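Local coordinates for LPG0439 HIT-related domain-containing protein (PDB 5L0L), which is of unknown function but carries a HIT-related domain, whose relatives commonly bind nucleotides and act on their phosphates, and is probably membrane-bound, at residues V97-L102 and L129-R134. Sequence-based numbering, arbitrary orientation.
Sequences VQFSQL and LHMWGR. With SO4 (sulfate ion), chain C.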
ATOM      1  N   VAL A  97     -10.188  -5.221   0.876  1.00 15.41           N
ATOM      2  CA  VAL A  97      -9.016  -5.005   0.021  1.00 14.90           C
ATOM      3  C   VAL A  97      -7.803  -4.726   0.897  1.00 14.42           C
ATOM      4  O   VAL A  97      -7.912  -4.030   1.916  1.00 14.62           O
ATOM      5  CB  VAL A  97      -9.233  -3.888  -1.020  1.00 15.10           C
ATOM      6  CG1 VAL A  97      -9.192  -2.544  -0.398  1.00 15.33           C
ATOM      7  CG2 VAL A  97      -8.184  -3.974  -2.117  1.00 15.00           C
ATOM      8  N   GLN A  98      -6.670  -5.295   0.517  1.00 13.72           N
ATOM      9  CA  GLN A  98      -5.368  -4.981   1.107  1.00 13.36           C
ATOM     10  C   GLN A  98      -4.373  -4.752  -0.016  1.00 13.04           C
ATOM     11  O   GLN A  98      -4.515  -5.299  -1.132  1.00 12.89           O
ATOM     12  CB  GLN A  98      -4.880  -6.106   2.028  1.00 13.32           C
ATOM     13  CG  GLN A  98      -5.815  -6.301   3.220  1.00 13.62           C
ATOM     14  CD  GLN A  98      -5.299  -7.291   4.249  1.00 13.79           C
ATOM     15  OE1 GLN A  98      -4.554  -8.231   3.938  1.00 13.67           O
ATOM     16  NE2 GLN A  98      -5.705  -7.082   5.491  1.00 14.12           N
ATOM     17  N   PHE A  99      -3.363  -3.926   0.237  1.00 12.92           N
ATOM     18  CA  PHE A  99      -2.302  -3.731  -0.736  1.00 12.76           C
ATOM     19  C   PHE A  99      -0.983  -3.327  -0.086  1.00 12.81           C
ATOM     20  O   PHE A  99      -0.985  -2.764   1.031  1.00 12.83           O
ATOM     21  CB  PHE A  99      -2.699  -2.724  -1.873  1.00 12.78           C
ATOM     22  CG  PHE A  99      -3.122  -1.354  -1.409  1.00 12.91           C
ATOM     23  CD1 PHE A  99      -2.182  -0.353  -1.177  1.00 12.97           C
ATOM     24  CD2 PHE A  99      -4.460  -1.047  -1.244  1.00 13.12           C
ATOM     25  CE1 PHE A  99      -2.572   0.900  -0.765  1.00 13.19           C
ATOM     26  CE2 PHE A  99      -4.862   0.216  -0.834  1.00 13.33           C
ATOM     27  CZ  PHE A  99      -3.913   1.180  -0.587  1.00 13.39           C
ATOM     28  N   SER A 100       0.119  -3.612  -0.782  1.00 12.79           N
ATOM     29  CA  SER A 100       1.460  -3.273  -0.288  1.00 12.98           C
ATOM     30  C   SER A 100       2.379  -2.911  -1.445  1.00 13.15           C
ATOM     31  O   SER A 100       2.424  -3.637  -2.460  1.00 13.06           O
ATOM     32  CB  SER A 100       2.116  -4.440   0.461  1.00 13.04           C
ATOM     33  OG  SER A 100       1.452  -4.858   1.643  1.00 13.15           O
ATOM     34  N   GLN A 101       3.123  -1.811  -1.288  1.00 13.55           N
ATOM     35  CA  GLN A 101       4.292  -1.514  -2.123  1.00 13.95           C
ATOM     36  C   GLN A 101       5.541  -1.864  -1.321  1.00 14.00           C
ATOM     37  O   GLN A 101       5.798  -1.293  -0.233  1.00 13.91           O
ATOM     38  CB  GLN A 101       4.322  -0.047  -2.513  1.00 14.54           C
ATOM     39  CG  GLN A 101       5.588   0.341  -3.304  1.00 15.07           C
ATOM     40  CD  GLN A 101       5.520   1.732  -3.880  1.00 15.65           C
ATOM     41  OE1 GLN A 101       6.425   2.571  -3.611  1.00 17.18           O
ATOM     42  NE2 GLN A 101       4.463   2.043  -4.511  1.00 15.67           N
ATOM     43  N   LEU A 102       6.283  -2.853  -1.803  1.00 14.09           N
ATOM     44  CA  LEU A 102       7.401  -3.413  -1.050  1.00 14.44           C
ATOM     45  C   LEU A 102       8.667  -3.321  -1.878  1.00 14.65           C
ATOM     46  O   LEU A 102       9.458  -2.404  -1.683  1.00 14.61           O
ATOM     47  CB  LEU A 102       7.092  -4.839  -0.568  1.00 14.62           C
ATOM     48  CG  LEU A 102       5.878  -5.029   0.323  1.00 14.71           C
ATOM     49  CD1 LEU A 102       5.769  -6.490   0.793  1.00 14.99           C
ATOM     50  CD2 LEU A 102       5.838  -4.127   1.543  1.00 14.84           C
ATOM     51  N   LEU A 129       3.119  -2.420  -7.113  1.00 15.32           N
ATOM     52  CA  LEU A 129       2.564  -2.825  -5.849  1.00 14.90           C
ATOM     53  C   LEU A 129       1.654  -4.030  -6.028  1.00 14.38           C
ATOM     54  O   LEU A 129       1.279  -4.379  -7.146  1.00 14.21           O
ATOM     55  CB  LEU A 129       1.852  -1.688  -5.129  1.00 15.06           C
ATOM     56  CG  LEU A 129       0.619  -1.005  -5.707  1.00 15.19           C
ATOM     57  CD1 LEU A 129      -0.640  -1.841  -5.548  1.00 14.98           C
ATOM     58  CD2 LEU A 129       0.423   0.345  -5.029  1.00 15.52           C
ATOM     59  N   HIS A 130       1.350  -4.648  -4.900  1.00 14.05           N
ATOM     60  CA  HIS A 130       0.559  -5.886  -4.824  1.00 13.72           C
ATOM     61  C   HIS A 130      -0.768  -5.534  -4.192  1.00 13.46           C
ATOM     62  O   HIS A 130      -0.818  -4.740  -3.267  1.00 13.45           O
ATOM     63  CB  HIS A 130       1.251  -6.901  -3.916  1.00 13.86           C
ATOM     64  CG  HIS A 130       2.631  -7.230  -4.350  1.00 14.18           C
ATOM     65  ND1 HIS A 130       2.884  -8.149  -5.336  1.00 14.34           N
ATOM     66  CD2 HIS A 130       3.828  -6.700  -3.996  1.00 14.51           C
ATOM     67  CE1 HIS A 130       4.191  -8.180  -5.569  1.00 14.62           C
ATOM     68  NE2 HIS A 130       4.786  -7.344  -4.732  1.00 14.69           N
HETATM   69  N   MSE A 131      -1.832  -6.170  -4.658  1.00 13.12           N
HETATM   70  CA  MSE A 131      -3.170  -5.974  -4.080  1.00 13.00           C
HETATM   71  C   MSE A 131      -3.872  -7.332  -4.057  1.00 12.68           C
HETATM   72  O   MSE A 131      -3.617  -8.196  -4.929  1.00 12.56           O
HETATM   73  CB  MSE A 131      -3.944  -4.936  -4.899  1.00 13.22           C
HETATM   74  CG  MSE A 131      -5.313  -4.683  -4.329  1.00 13.38           C
HETATM   75 SE   MSE A 131      -6.296  -3.264  -5.306  1.00 13.94          SE
HETATM   76  CE  MSE A 131      -5.090  -1.773  -4.932  1.00 14.19           C
ATOM     77  N   TRP A 132      -4.694  -7.559  -3.039  1.00 12.57           N
ATOM     78  CA  TRP A 132      -5.391  -8.840  -2.894  1.00 12.47           C
ATOM     79  C   TRP A 132      -6.610  -8.639  -2.025  1.00 12.59           C
ATOM     80  O   TRP A 132      -6.826  -7.529  -1.475  1.00 12.75           O
ATOM     81  CB  TRP A 132      -4.446  -9.910  -2.295  1.00 12.38           C
ATOM     82  CG  TRP A 132      -3.957  -9.526  -0.937  1.00 12.44           C
ATOM     83  CD1 TRP A 132      -4.471  -9.925   0.263  1.00 12.50           C
ATOM     84  CD2 TRP A 132      -2.861  -8.643  -0.627  1.00 12.51           C
ATOM     85  NE1 TRP A 132      -3.791  -9.320   1.299  1.00 12.60           N
ATOM     86  CE2 TRP A 132      -2.794  -8.543   0.784  1.00 12.61           C
ATOM     87  CE3 TRP A 132      -1.935  -7.924  -1.398  1.00 12.54           C
ATOM     88  CZ2 TRP A 132      -1.831  -7.773   1.444  1.00 12.72           C
ATOM     89  CZ3 TRP A 132      -1.019  -7.117  -0.744  1.00 12.66           C
ATOM     90  CH2 TRP A 132      -0.974  -7.039   0.656  1.00 12.75           C
ATOM     91  N   GLY A 133      -7.422  -9.675  -1.940  1.00 12.56           N
ATOM     92  CA  GLY A 133      -8.675  -9.635  -1.151  1.00 12.72           C
ATOM     93  C   GLY A 133      -8.608 -10.574   0.047  1.00 12.71           C
ATOM     94  O   GLY A 133      -7.921 -11.627  -0.000  1.00 12.59           O
ATOM     95  N   ARG A 134      -9.330 -10.198   1.107  1.00 12.94           N
ATOM     96  CA  ARG A 134      -9.519 -11.006   2.294  1.00 13.09           C
ATOM     97  C   ARG A 134     -10.998 -11.343   2.508  1.00 13.39           C
ATOM     98  O   ARG A 134     -11.908 -10.551   2.224  1.00 13.56           O
ATOM     99  CB  ARG A 134      -8.942 -10.316   3.556  1.00 13.17           C
ATOM    100  CG  ARG A 134      -7.490  -9.853   3.425  1.00 13.03           C
ATOM    101  CD  ARG A 134      -6.519 -11.027   3.206  1.00 12.86           C
ATOM    102  NE  ARG A 134      -6.506 -11.954   4.331  1.00 12.97           N
ATOM    103  CZ  ARG A 134      -5.831 -11.749   5.470  1.00 13.13           C
ATOM    104  NH1 ARG A 134      -5.921 -12.643   6.423  1.00 13.34           N
ATOM    105  NH2 ARG A 134      -5.058 -10.668   5.664  1.00 13.13           N
TER
HETATM  106  S   SO4 C 401       8.191  -7.565  -4.274  1.00 23.22           S
HETATM  107  O1  SO4 C 401       7.924  -7.815  -5.721  1.00 29.90           O
HETATM  108  O2  SO4 C 401       9.647  -7.517  -4.230  1.00 24.66           O
HETATM  109  O3  SO4 C 401       7.450  -6.324  -4.086  1.00 21.79           O
HETATM  110  O4  SO4 C 401       7.600  -8.817  -3.782  1.00 23.57           O
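Q98 reaches over the indole of W132 and ends at two donors from the neighbouring antiparallel strand. Its CB lies on one face of the ring, 3.2 Å above the plane and offset toward the rim. CG, anti to the carbonyl carbon (chi1 -63°), carries the extended chain past R134 CG, at 3.9 Å. CD passes the same R134 CG; amide and indole planes stand 87° apart. At the tip, Q98 OE1 accepts a hydrogen bond from W132 NE1 at 3.0 Å on a lone pair in the amide plane, bent to 138° and tilted from the indole plane. R134 NH2 gives OE1 a straighter bond, also 3.0 Å, lying in the guanidinium plane but tilted from that of the amide. This fixes which end of the amide is oxygen and leaves Q98 NE2 for L102 O and N104 OD1 of the second subunit. R134 NH1 binds L154 O and P150 O.

W132 CH2 meets S100 OG edge-on at 3.4 Å; that hydroxyl is hydrogen-bonded to S100 of the second subunit. Paired backbone hydrogen bonds join Q98 to W132 and S100 to H130. On the sheet face bearing V97, the side chains of F99 and selenomethionine M131 lie side by side, F99 CD2 3.8 Å from M131 CE, and M131 also packs on helix 73-92. H130 NE2 donates to sulfate O3 at 2.9 Å; H128 NE2 and two backbone amides also hold this ion, probably from the crystallisation liquor.

Strand 96-101 borders the antiparallel sheet within its chain, and pairing of F99, S100 and Q101 with the second subunit continues it across the dimer. H128 and H130 on strand 128-134 recall the first two histidines of the HIT motif, W132 taking the third place, and the sulfate plausibly marks a phosphate site.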